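Local structure of actibind (Aspergillus niger, 3D3Z) at residues 105-108 / 109-113; 72-75 / 76-80. The protein cleaves RNA as a T2-family ribonuclease with no strict base specificity, probably preferring adenylic acid. All coordinates share one frame; numbering follows the deposited sequence.

Interaction 1 (105-108 / 109-113). With D3Z (1-(5-deoxy-beta-L-xylofuranosyl)pyrimidine-2,4(1H,3H)-dione), chain E; PO4 (phosphate ion), chain D.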
loop_
_atom_site.group_PDB
_atom_site.type_symbol
_atom_site.label_atom_id
_atom_site.label_comp_id
_atom_site.label_asym_id
_atom_site.label_seq_id
_atom_site.Cartn_x
_atom_site.Cartn_y
_atom_site.Cartn_z
ATOM N N GLU A 105 -15.220 5.538 -4.310
ATOM C CA GLU A 105 -15.300 6.552 -3.280
ATOM C C GLU A 105 -15.343 5.942 -1.896
ATOM O O GLU A 105 -14.541 6.329 -1.010
ATOM C CB GLU A 105 -16.532 7.436 -3.505
ATOM C CG GLU A 105 -16.824 8.469 -2.401
ATOM C CD GLU A 105 -15.652 9.407 -2.037
ATOM O OE1 GLU A 105 -14.869 9.806 -2.916
ATOM O OE2 GLU A 105 -15.506 9.759 -0.832
ATOM N N SER A 106 -16.224 4.942 -1.719
ATOM C CA SER A 106 -16.377 4.260 -0.418
ATOM C C SER A 106 -15.083 3.569 -0.022
ATOM O O SER A 106 -14.700 3.607 1.132
ATOM C CB SER A 106 -17.555 3.247 -0.358
ATOM O OG SER A 106 -17.714 2.514 -1.574
ATOM N N PHE A 107 -14.407 2.970 -0.990
ATOM C CA PHE A 107 -13.150 2.231 -0.756
ATOM C C PHE A 107 -12.051 3.200 -0.315
ATOM O O PHE A 107 -11.307 2.937 0.657
ATOM C CB PHE A 107 -12.742 1.506 -2.061
ATOM C CG PHE A 107 -11.514 0.614 -1.960
ATOM C CD1 PHE A 107 -11.106 0.043 -0.806
ATOM C CD2 PHE A 107 -10.797 0.333 -3.089
ATOM C CE1 PHE A 107 -9.965 -0.777 -0.757
ATOM C CE2 PHE A 107 -9.675 -0.499 -3.072
ATOM C CZ PHE A 107 -9.247 -1.017 -1.919
ATOM N N TRP A 108 -11.914 4.307 -1.045
ATOM C CA TRP A 108 -10.911 5.343 -0.692
ATOM C C TRP A 108 -11.180 5.991 0.674
ATOM O O TRP A 108 -10.276 6.186 1.505
ATOM C CB TRP A 108 -10.806 6.370 -1.816
ATOM C CG TRP A 108 -10.505 5.811 -3.134
ATOM C CD1 TRP A 108 -9.763 4.669 -3.409
ATOM C CD2 TRP A 108 -10.825 6.388 -4.409
ATOM N NE1 TRP A 108 -9.661 4.492 -4.776
ATOM C CE2 TRP A 108 -10.279 5.539 -5.406
ATOM C CE3 TRP A 108 -11.511 7.552 -4.806
ATOM C CZ2 TRP A 108 -10.436 5.782 -6.733
ATOM C CZ3 TRP A 108 -11.671 7.796 -6.163
ATOM C CH2 TRP A 108 -11.117 6.926 -7.108
ATOM N N GLU A 109 -12.464 6.285 0.928
ATOM C CA GLU A 109 -12.884 6.683 2.292
ATOM C C GLU A 109 -12.397 5.687 3.304
ATOM O O GLU A 109 -11.797 6.035 4.336
ATOM C CB GLU A 109 -14.399 6.795 2.395
ATOM C CG GLU A 109 -14.995 8.005 1.679
ATOM C CD GLU A 109 -16.512 7.921 1.572
ATOM O OE1 GLU A 109 -17.062 7.121 2.335
ATOM O OE2 GLU A 109 -17.120 8.627 0.724
ATOM N N HIS A 110 -12.693 4.419 3.062
ATOM C CA HIS A 110 -12.282 3.347 4.001
ATOM C C HIS A 110 -10.792 3.347 4.296
ATOM O O HIS A 110 -10.349 3.321 5.454
ATOM C CB HIS A 110 -12.746 1.969 3.486
ATOM C CG HIS A 110 -12.260 0.824 4.321
ATOM N ND1 HIS A 110 -12.784 0.539 5.559
ATOM C CD2 HIS A 110 -11.278 -0.085 4.106
ATOM C CE1 HIS A 110 -12.132 -0.478 6.090
ATOM N NE2 HIS A 110 -11.234 -0.901 5.215
ATOM N N GLU A 111 -9.983 3.378 3.241
ATOM C CA GLU A 111 -8.559 3.366 3.446
ATOM C C GLU A 111 -8.015 4.581 4.226
ATOM O O GLU A 111 -7.225 4.409 5.158
ATOM C CB GLU A 111 -7.832 3.191 2.135
ATOM C CG GLU A 111 -8.053 1.732 1.553
ATOM C CD GLU A 111 -7.610 0.607 2.482
ATOM O OE1 GLU A 111 -6.513 0.759 3.045
ATOM O OE2 GLU A 111 -8.339 -0.416 2.632
ATOM N N TRP A 112 -8.438 5.773 3.851
ATOM C CA TRP A 112 -8.020 7.017 4.550
ATOM C C TRP A 112 -8.501 6.936 6.013
ATOM O O TRP A 112 -7.719 7.118 6.973
ATOM C CB TRP A 112 -8.570 8.329 3.827
ATOM C CG TRP A 112 -8.383 9.433 4.784
ATOM C CD1 TRP A 112 -9.327 10.009 5.586
ATOM C CD2 TRP A 112 -7.120 9.958 5.215
ATOM N NE1 TRP A 112 -8.737 10.917 6.434
ATOM C CE2 TRP A 112 -7.371 10.865 6.262
ATOM C CE3 TRP A 112 -5.798 9.739 4.813
ATOM C CZ2 TRP A 112 -6.349 11.567 6.904
ATOM C CZ3 TRP A 112 -4.785 10.402 5.484
ATOM C CH2 TRP A 112 -5.070 11.308 6.507
ATOM N N ASN A 113 -9.809 6.749 6.187
ATOM C CA ASN A 113 -10.406 6.744 7.544
ATOM C C ASN A 113 -9.835 5.713 8.460
ATOM O O ASN A 113 -9.581 5.991 9.621
ATOM C CB ASN A 113 -11.945 6.611 7.501
ATOM C CG ASN A 113 -12.598 7.762 6.763
ATOM O OD1 ASN A 113 -11.986 8.836 6.588
ATOM N ND2 ASN A 113 -13.833 7.548 6.293
HETATM N N1 D3Z E . -12.328 -4.471 -1.370
HETATM C C2 D3Z E . -12.845 -3.365 -2.072
HETATM N N3 D3Z E . -12.367 -3.073 -3.278
HETATM C C4 D3Z E . -11.396 -3.791 -3.845
HETATM C C5 D3Z E . -10.888 -4.866 -3.166
HETATM C C6 D3Z E . -11.367 -5.206 -1.908
HETATM O O2 D3Z E . -13.750 -2.652 -1.591
HETATM O O4 D3Z E . -10.943 -3.534 -4.980
HETATM C "C1'" D3Z E . -12.816 -4.806 -0.056
HETATM C "C2'" D3Z E . -13.365 -3.515 0.517
HETATM O "O2'" D3Z E . -14.797 -3.601 0.631
HETATM C "C3'" D3Z E . -12.624 -3.291 1.823
HETATM C "C4'" D3Z E . -11.684 -4.469 2.005
HETATM O "O3'" D3Z E . -11.863 -2.096 1.769
HETATM O "O4'" D3Z E . -11.732 -5.236 0.786
HETATM C "C5'" D3Z E . -10.283 -3.960 2.325
HETATM P P PO4 D . -8.165 -3.036 5.110
HETATM O O1 PO4 D . -7.666 -2.990 6.563
HETATM O O2 PO4 D . -7.730 -4.369 4.569
HETATM O O3 PO4 D . -7.614 -1.848 4.351
HETATM O O4 PO4 D . -9.651 -2.856 5.272
#
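Glu109 lies back along its helix against Glu105, one turn earlier. Its CG is anti to the carbonyl carbon (chi1 -72°), which puts CG 3.1 Å from Glu105 OE2, and the extended chain then carries its own OE2 to the Glu105 carboxylate. The two side chains run at a slant to each other, with their carboxylate planes 59° apart, and OE2 of Glu105 is 2.5 Å from OE2 of Glu109; so short an approach suggests that one acid is protonated. The Glu105 carboxylate also bonds to Thr76 and Ile75 in the neighbouring helix.

Trp108 is tied to the next turn through its backbone, its carbonyl O receiving the amide N of Trp112 at 3.0 Å. The indole itself leads off against helices 75-81 and 85-94, with NE1 bonded to Trp95 O.

The sequence here belongs to the helical active-site segment of the RNase T2 family, which supplies Glu111 and His115, both predicted active-site residues. Phe107 faces the pocket: N3 of the uracil in D3Z sits 3.7 Å above the ring plane, over its centre. Beside it runs Glu111, with OE2 3.8 Å from Phe107 CE1 and OE1 bonded to Trp54 NE1. His110 NE2 donates to phosphate O4 at 2.5 Å, nearly straight at 170°, with the anion at the imidazole edge; His115 and Lys114 hold the same phosphate.

Interaction 2 (72-75 / 76-80). With NAG (2-acetamido-2-deoxy-beta-D-glucopyranose), chain B.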
loop_
_atom_site.group_PDB
_atom_site.type_symbol
_atom_site.label_atom_id
_atom_site.label_comp_id
_atom_site.label_asym_id
_atom_site.label_seq_id
_atom_site.Cartn_x
_atom_site.Cartn_y
_atom_site.Cartn_z
ATOM N N TYR A 72 -13.584 11.296 6.561
ATOM C CA TYR A 72 -14.242 11.986 5.484
ATOM C C TYR A 72 -15.069 11.034 4.664
ATOM O O TYR A 72 -14.803 9.817 4.620
ATOM C CB TYR A 72 -13.193 12.679 4.590
ATOM C CG TYR A 72 -12.422 13.708 5.400
ATOM C CD1 TYR A 72 -13.076 14.840 5.892
ATOM C CD2 TYR A 72 -11.088 13.537 5.709
ATOM C CE1 TYR A 72 -12.417 15.784 6.658
ATOM C CE2 TYR A 72 -10.408 14.475 6.485
ATOM C CZ TYR A 72 -11.089 15.596 6.958
ATOM O OH TYR A 72 -10.426 16.529 7.734
ATOM N N SER A 73 -16.080 11.612 4.039
ATOM C CA SER A 73 -16.943 10.902 3.114
ATOM C C SER A 73 -16.970 11.600 1.776
ATOM O O SER A 73 -17.933 11.508 1.022
ATOM C CB SER A 73 -18.341 10.753 3.732
ATOM O OG SER A 73 -18.985 12.011 3.859
ATOM N N ASN A 74 -15.890 12.301 1.462
ATOM C CA ASN A 74 -15.800 13.047 0.236
ATOM C C ASN A 74 -14.417 13.106 -0.370
ATOM O O ASN A 74 -13.963 14.179 -0.821
ATOM C CB ASN A 74 -16.319 14.476 0.455
ATOM C CG ASN A 74 -15.490 15.261 1.495
ATOM O OD1 ASN A 74 -14.674 14.698 2.251
ATOM N ND2 ASN A 74 -15.656 16.584 1.466
ATOM N N ILE A 75 -13.738 11.960 -0.411
ATOM C CA ILE A 75 -12.371 11.918 -0.944
ATOM C C ILE A 75 -12.231 12.446 -2.337
ATOM O O ILE A 75 -11.283 13.197 -2.628
ATOM C CB ILE A 75 -11.774 10.437 -0.853
ATOM C CG1 ILE A 75 -11.712 9.919 0.596
ATOM C CG2 ILE A 75 -10.427 10.349 -1.570
ATOM C CD1 ILE A 75 -10.926 10.765 1.649
ATOM N N THR A 76 -13.150 12.051 -3.230
ATOM C CA THR A 76 -13.100 12.462 -4.618
ATOM C C THR A 76 -13.167 14.024 -4.722
ATOM O O THR A 76 -12.445 14.675 -5.453
ATOM C CB THR A 76 -14.280 11.814 -5.370
ATOM O OG1 THR A 76 -14.068 10.398 -5.371
ATOM C CG2 THR A 76 -14.379 12.320 -6.834
ATOM N N SER A 77 -14.087 14.607 -3.980
ATOM C CA SER A 77 -14.166 16.063 -3.892
ATOM C C SER A 77 -12.935 16.739 -3.296
ATOM O O SER A 77 -12.552 17.817 -3.762
ATOM C CB SER A 77 -15.355 16.443 -3.038
ATOM O OG SER A 77 -16.527 15.998 -3.708
ATOM N N ILE A 78 -12.305 16.103 -2.310
ATOM C CA ILE A 78 -11.100 16.664 -1.697
ATOM C C ILE A 78 -9.992 16.697 -2.746
ATOM O O ILE A 78 -9.325 17.726 -2.939
ATOM C CB ILE A 78 -10.680 15.882 -0.472
ATOM C CG1 ILE A 78 -11.644 16.132 0.700
ATOM C CG2 ILE A 78 -9.305 16.256 -0.103
ATOM C CD1 ILE A 78 -11.543 15.201 1.821
ATOM N N LEU A 79 -9.846 15.600 -3.488
ATOM C CA LEU A 79 -8.817 15.533 -4.520
ATOM C C LEU A 79 -9.072 16.535 -5.646
ATOM O O LEU A 79 -8.132 17.173 -6.130
ATOM C CB LEU A 79 -8.679 14.117 -5.135
ATOM C CG LEU A 79 -8.188 13.026 -4.121
ATOM C CD1 LEU A 79 -8.137 11.589 -4.765
ATOM C CD2 LEU A 79 -6.867 13.310 -3.427
ATOM N N GLU A 80 -10.322 16.651 -6.071
ATOM C CA GLU A 80 -10.684 17.622 -7.102
ATOM C C GLU A 80 -10.413 19.056 -6.680
ATOM O O GLU A 80 -9.825 19.803 -7.419
ATOM C CB GLU A 80 -12.138 17.485 -7.466
ATOM C CG GLU A 80 -12.401 16.212 -8.314
ATOM C CD GLU A 80 -13.854 15.783 -8.392
ATOM O OE1 GLU A 80 -14.681 16.153 -7.499
ATOM O OE2 GLU A 80 -14.165 15.021 -9.345
HETATM C C1 NAG B . -15.101 17.360 2.560
HETATM C C2 NAG B . -15.070 18.861 2.176
HETATM C C3 NAG B . -14.537 19.670 3.352
HETATM C C4 NAG B . -15.262 19.324 4.623
HETATM C C5 NAG B . -15.199 17.806 4.866
HETATM C C6 NAG B . -15.859 17.360 6.169
HETATM C C7 NAG B . -14.658 19.308 -0.199
HETATM C C8 NAG B . -13.710 19.669 -1.309
HETATM N N2 NAG B . -14.201 19.114 1.043
HETATM O O3 NAG B . -14.601 21.057 3.060
HETATM O O4 NAG B . -14.592 20.058 5.621
HETATM O O5 NAG B . -15.802 17.153 3.758
HETATM O O6 NAG B . -17.188 17.824 6.213
HETATM O O7 NAG B . -15.846 19.175 -0.478
#
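Asn74 O accepts the amide N of Ile78 at 2.9 Å, and Ser77 N also lies close to it. This bond opens helix 75-81, in which Asn74 occupies the N-cap position. Its side chain makes no capping bond; it carries the glycan instead, ND2 being joined covalently to C1 of the NAG, and Asn74, Ile75 and Thr76 form the Asn-X-Thr sequon.

With chi1 at 62°, CG of Asn74 falls between its own backbone N and carbonyl carbon. That rotation, with chi2 near -13°, sets OD1 3.2 Å from CD1 of Ile78, a tight polar-to-methyl approach. Ile78 extends its chain (chi2 166°) across this amide toward Tyr72, meeting that side chain at about a right angle; its CD1 rests over one ring face, 4.0 Å from Tyr72 CG. The sugar meets the same ring from a different direction, with NAG C6 near the ring plane at the edge, 3.8 Å from Tyr72 CD1. Tyr72 OH is hydrogen-bonded to Gln133 NE2.

The inward side of the turn is apolar. Ile75 and Leu79 run side by side, pointing the same way, and Ile75 CG2 is 4.1 Å from Leu79 CD1, while Val136 and Phe140 of helix 134-147 touch Ile75 and Leu87 and Met91 of helix 85-94 touch Leu79. On the glycan side, the acetamido methyl C8 of the NAG reaches to 3.3 Å from Ser77 O.

How the interactions relate
Along the chain interaction 2 comes first, at the start of helix 75-81, and interaction 1 follows on helix 104-116; their centres are about 10 Å apart on the same side of the chain's centre. They touch directly. Glu105 OE1 lies 2.6 Å from Thr76 OG1 and Glu105 OE2 2.9 Å from Ile75 N, both probable hydrogen bonds, so a carboxylate from residues 105-108 meets the first turn of 75-81. Ile75 also packs on Trp108 and Glu109. Helix 104-116 thus has the pocket that holds D3Z on the side of Phe107 and His110, and the glycosylated helix start against the side of Glu105 and Glu109.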